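Local coordinates for heme-binding protein A (Haemophilus parasuis 29755, PDB 3TPA) that probably binds glutathione as a bacterial extracellular solute-binding protein of family 5, at residues 22-27 / 163-168; 190-195 / 205-210. The protein carries 1 engineered substitution. All blocks are in the same frame, centred on the assembly; numbering follows the deposited sequence.

Interaction 1: 22-27 / 163-168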
# COMPACT_ATOMS: atom_id res chain seq x y z
N SER A 22 1.44 17.63 2.76
CA SER A 22 1.01 17.80 1.38
C SER A 22 1.09 16.45 0.68
O SER A 22 2.18 16.01 0.34
CB SER A 22 1.89 18.82 0.66
OG SER A 22 1.62 18.88 -0.74
N PRO A 23 -0.07 15.79 0.47
CA PRO A 23 -0.08 14.44 -0.10
C PRO A 23 0.60 14.30 -1.45
O PRO A 23 1.18 13.25 -1.68
CB PRO A 23 -1.58 14.10 -0.23
CG PRO A 23 -2.33 15.33 0.11
CD PRO A 23 -1.41 16.22 0.90
N ALA A 24 0.55 15.30 -2.32
CA ALA A 24 1.16 15.16 -3.64
C ALA A 24 2.66 14.86 -3.56
O ALA A 24 3.22 14.17 -4.43
CB ALA A 24 0.92 16.42 -4.49
N ILE A 25 3.32 15.37 -2.52
CA ILE A 25 4.79 15.28 -2.44
C ILE A 25 5.32 14.44 -1.29
O ILE A 25 6.44 14.63 -0.84
CB ILE A 25 5.45 16.68 -2.39
CG1 ILE A 25 4.96 17.46 -1.17
CG2 ILE A 25 5.15 17.47 -3.65
CD1 ILE A 25 5.71 18.76 -0.91
N THR A 26 4.50 13.50 -0.83
CA THR A 26 4.83 12.70 0.33
C THR A 26 5.44 11.38 -0.08
O THR A 26 4.99 10.75 -1.03
CB THR A 26 3.59 12.41 1.15
OG1 THR A 26 3.14 13.63 1.76
CG2 THR A 26 3.88 11.39 2.24
N ASN A 27 6.46 10.98 0.67
CA ASN A 27 7.21 9.75 0.43
C ASN A 27 6.76 8.71 1.43
O ASN A 27 6.54 7.55 1.09
CB ASN A 27 8.70 10.03 0.63
CG ASN A 27 9.57 8.80 0.43
OD1 ASN A 27 9.08 7.67 0.40
ND2 ASN A 27 10.87 9.02 0.32
N SER A 163 -5.15 13.71 -4.06
CA SER A 163 -6.03 14.64 -3.35
C SER A 163 -6.16 15.92 -4.16
O SER A 163 -5.21 16.35 -4.81
CB SER A 163 -5.45 14.98 -1.99
OG SER A 163 -5.51 13.86 -1.12
N ILE A 164 -7.34 16.53 -4.11
CA ILE A 164 -7.59 17.72 -4.91
C ILE A 164 -7.34 18.97 -4.08
O ILE A 164 -8.01 19.19 -3.05
CB ILE A 164 -9.01 17.71 -5.49
CG1 ILE A 164 -9.26 16.45 -6.33
CG2 ILE A 164 -9.27 18.97 -6.31
CD1 ILE A 164 -8.27 16.25 -7.46
N TYR A 165 -6.36 19.76 -4.51
CA TYR A 165 -6.02 21.05 -3.93
C TYR A 165 -6.85 22.18 -4.56
O TYR A 165 -7.52 22.00 -5.57
CB TYR A 165 -4.56 21.37 -4.21
CG TYR A 165 -3.54 20.47 -3.55
CD1 TYR A 165 -2.65 20.99 -2.59
CD2 TYR A 165 -3.45 19.12 -3.86
CE1 TYR A 165 -1.69 20.17 -1.98
CE2 TYR A 165 -2.51 18.31 -3.27
CZ TYR A 165 -1.63 18.83 -2.33
OH TYR A 165 -0.70 17.99 -1.75
N SER A 166 -6.76 23.36 -3.96
CA SER A 166 -7.49 24.51 -4.44
C SER A 166 -6.58 25.33 -5.34
O SER A 166 -5.55 25.82 -4.90
CB SER A 166 -7.94 25.38 -3.27
OG SER A 166 -8.32 26.66 -3.73
N LYS A 167 -6.96 25.50 -6.60
CA LYS A 167 -6.17 26.35 -7.48
C LYS A 167 -6.33 27.82 -7.10
O LYS A 167 -5.41 28.60 -7.24
CB LYS A 167 -6.53 26.13 -8.95
CG LYS A 167 -5.69 26.97 -9.92
CD LYS A 167 -6.14 26.75 -11.36
CE LYS A 167 -5.14 27.34 -12.37
NZ LYS A 167 -4.99 28.81 -12.28
N GLU A 168 -7.51 28.19 -6.60
CA GLU A 168 -7.71 29.59 -6.19
C GLU A 168 -6.70 29.96 -5.11
O GLU A 168 -6.02 31.00 -5.18
CB GLU A 168 -9.16 29.82 -5.72
CG GLU A 168 -9.44 31.25 -5.31
CD GLU A 168 -10.92 31.56 -5.22
OE1 GLU A 168 -11.74 30.64 -5.00
OE2 GLU A 168 -11.28 32.75 -5.36

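Interaction 2: 190-195 / 205-210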
# COMPACT_ATOMS: atom_id res chain seq x y z
N GLY A 190 -12.09 18.42 2.61
CA GLY A 190 -12.29 17.27 3.48
C GLY A 190 -13.04 17.51 4.78
O GLY A 190 -13.41 18.64 5.10
N PRO A 191 -13.28 16.43 5.53
CA PRO A 191 -14.10 16.43 6.76
C PRO A 191 -13.48 17.15 7.94
O PRO A 191 -14.21 17.49 8.87
CB PRO A 191 -14.27 14.93 7.07
CG PRO A 191 -13.11 14.27 6.38
CD PRO A 191 -12.88 15.07 5.13
N PHE A 192 -12.17 17.40 7.92
CA PHE A 192 -11.52 18.14 9.00
C PHE A 192 -10.68 19.29 8.46
O PHE A 192 -10.13 19.22 7.36
CB PHE A 192 -10.66 17.21 9.88
CG PHE A 192 -11.46 16.16 10.60
CD1 PHE A 192 -12.07 16.45 11.81
CD2 PHE A 192 -11.61 14.89 10.07
CE1 PHE A 192 -12.81 15.50 12.48
CE2 PHE A 192 -12.36 13.93 10.73
CZ PHE A 192 -12.96 14.24 11.94
N ILE A 193 -10.61 20.35 9.26
CA ILE A 193 -9.86 21.56 8.95
C ILE A 193 -8.58 21.63 9.78
O ILE A 193 -8.62 21.52 11.01
CB ILE A 193 -10.70 22.80 9.27
CG1 ILE A 193 -11.94 22.84 8.36
CG2 ILE A 193 -9.85 24.07 9.13
CD1 ILE A 193 -13.02 23.79 8.86
N PHE A 194 -7.45 21.81 9.11
CA PHE A 194 -6.17 21.98 9.80
C PHE A 194 -6.16 23.31 10.57
O PHE A 194 -6.25 24.39 9.98
CB PHE A 194 -5.04 21.93 8.76
CG PHE A 194 -3.67 22.24 9.30
CD1 PHE A 194 -2.92 21.27 9.94
CD2 PHE A 194 -3.11 23.50 9.12
CE1 PHE A 194 -1.64 21.55 10.42
CE2 PHE A 194 -1.84 23.79 9.59
CZ PHE A 194 -1.10 22.82 10.24
N GLN A 195 -6.04 23.23 11.89
CA GLN A 195 -5.98 24.42 12.72
C GLN A 195 -4.68 25.18 12.46
O GLN A 195 -3.59 24.63 12.62
CB GLN A 195 -6.08 24.05 14.21
CG GLN A 195 -6.80 25.09 15.05
CD GLN A 195 -6.85 24.70 16.52
OE1 GLN A 195 -7.93 24.46 17.07
NE2 GLN A 195 -5.69 24.64 17.16
N TYR A 205 -6.85 19.54 14.62
CA TYR A 205 -7.88 19.70 13.59
C TYR A 205 -9.23 19.99 14.21
O TYR A 205 -9.50 19.62 15.35
CB TYR A 205 -8.05 18.43 12.74
CG TYR A 205 -6.77 17.89 12.16
CD1 TYR A 205 -6.44 18.09 10.83
CD2 TYR A 205 -5.89 17.19 12.95
CE1 TYR A 205 -5.25 17.60 10.30
CE2 TYR A 205 -4.71 16.69 12.44
CZ TYR A 205 -4.39 16.90 11.12
OH TYR A 205 -3.21 16.40 10.64
N THR A 206 -10.08 20.64 13.42
CA THR A 206 -11.47 20.90 13.79
C THR A 206 -12.40 20.40 12.70
O THR A 206 -12.07 20.44 11.52
CB THR A 206 -11.71 22.41 13.95
OG1 THR A 206 -10.90 22.90 15.03
CG2 THR A 206 -13.18 22.67 14.25
N ALA A 207 -13.58 19.93 13.09
CA ALA A 207 -14.54 19.44 12.10
C ALA A 207 -14.98 20.54 11.13
O ALA A 207 -15.20 21.69 11.53
CB ALA A 207 -15.75 18.82 12.79
N ASN A 208 -15.12 20.16 9.87
CA ASN A 208 -15.66 21.03 8.84
C ASN A 208 -17.18 20.97 8.84
O ASN A 208 -17.78 19.95 8.50
CB ASN A 208 -15.13 20.59 7.47
CG ASN A 208 -15.70 21.41 6.33
OD1 ASN A 208 -16.30 22.47 6.55
ND2 ASN A 208 -15.51 20.93 5.10
N VAL A 209 -17.82 22.08 9.20
CA VAL A 209 -19.28 22.11 9.28
C VAL A 209 -19.93 21.96 7.90
O VAL A 209 -21.04 21.44 7.78
CB VAL A 209 -19.79 23.40 9.92
CG1 VAL A 209 -21.32 23.40 9.93
CG2 VAL A 209 -19.24 23.54 11.33
N ASP A 210 -19.23 22.42 6.87
CA ASP A 210 -19.79 22.46 5.52
C ASP A 210 -19.53 21.21 4.69
O ASP A 210 -19.94 21.14 3.53
CB ASP A 210 -19.28 23.70 4.78
CG ASP A 210 -19.79 25.00 5.39
OD1 ASP A 210 -20.99 25.06 5.75
OD2 ASP A 210 -19.00 25.96 5.51
O HOH W 1 -16.97 17.36 8.89

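Interaction 1: 22-27 / 163-168
Tyr165 sends its side chain across to the turn made by Ser22, Pro23 and Ala24. Its CB carries the ring off toward that turn, with CG anti to the carbonyl carbon (chi1 -67°). The ring also meets that of Tyr40. CE1 lies near Ser22 OG, which sits at the ring edge close to its plane. CE2 is 4.1 Å from Ala24 CB, which approaches the ring obliquely. CZ comes 3.6 Å from Ser22 OG. The phenol oxygen at the tip does the polar work. OH donates to Ser22 OG at 2.7 Å. It accepts the backbone N-H of Ala24, OH to N being 3.0 Å in a nearly straight bond of 173°. Pro23 fills in beside it, its CD 3.3 Å from Tyr165 OH, as the two side chains slide past each other in opposite directions. Pro23 CG also packs on Ser163 OG at 3.7 Å. That hydroxyl is bonded to Asp160 O and Arg42 NH1. Within the turn, Ser22 O takes Ile25 N and Thr26 OG1 from opposite faces of its plane, with Thr26 OG1 2.9 Å from Ser22 O. Ser22 OG passes on to Asp183 OD1, which completes a chain of bonds from tyrosine to serine to carboxylate. The tyrosine hydroxyl thus uses both its donor and its acceptor capacity in a buried setting. It satisfies the Ala24 N-H and pins the loop after strand 9-14 to the segment leading into helix 167-175.

Interaction 2: 190-195 / 205-210
Pro191 O is gripped by the backbone N of Asn208 at 3.0 Å and by a water. The Asn208 N-H comes from above the carbonyl plane, 43° out of it. The water donates to Pro191 O at 2.8 Å and also to Asn208 O at 2.7 Å, so it bridges the two segments. Asn208 reaches one residue further with its side chain. CG stands anti to the backbone N (chi1 177°), and ND2 donates to Gly190 O at 3.1 Å. That oxygen lies close to the amide plane of Asn208, and His81 NE2 is a second partner of it. The other end of the amide, OD1, accepts the backbone N of Asp210 and closes an Asx turn just after the strand. Both ends of the amide are therefore engaged, which should fix its rotation. Next along, Ile193 and Thr206 form the antiparallel hydrogen-bonded pair. Ile193 N donates to Thr206 O at 2.7 Å, and Thr206 N donates to Ile193 O at 3.0 Å. Their side chains share one face of the sheet. There Ile193 crosses Asn208 at about a right angle, with CD1 3.8 Å from Asn208 CA. The opposite face carries Phe194 and Tyr205, a non-hydrogen-bonded pair, where Tyr205 CE1 sits at the edge of the Phe194 ring and Tyr205 OH bonds to Ala34 O. Phe192 CB meets Tyr205 CB at 4.1 Å. The hairpin places strand 192-194 at the border of a mixed sheet, and strand 202-207 pairs on its far side with strand 220-225, whose Leu221 touches both Phe192 and Tyr205, while in helix 36-39 Gln38 packs on Phe192 and Val39 on Tyr205.

The two contacts come one after the other along the chain: interaction 1 closes at residue 168 and interaction 2 opens at 190. Their centres are about 16 Å apart and their nearest atoms about 7 Å, so they do not touch. Ser36 meets Pro23 and Ser163 of interaction 1, while Gln38 and Val39 meet the hairpin of interaction 2. The mixed sheet is a second tie, since it holds the hairpin and also strand 9-14, after which the loop with 22-27 follows. Interaction 1 ties an early loop to a segment 136 residues on, while interaction 2 closes a local hairpin; both are buried, and helix 36-39 lies against each.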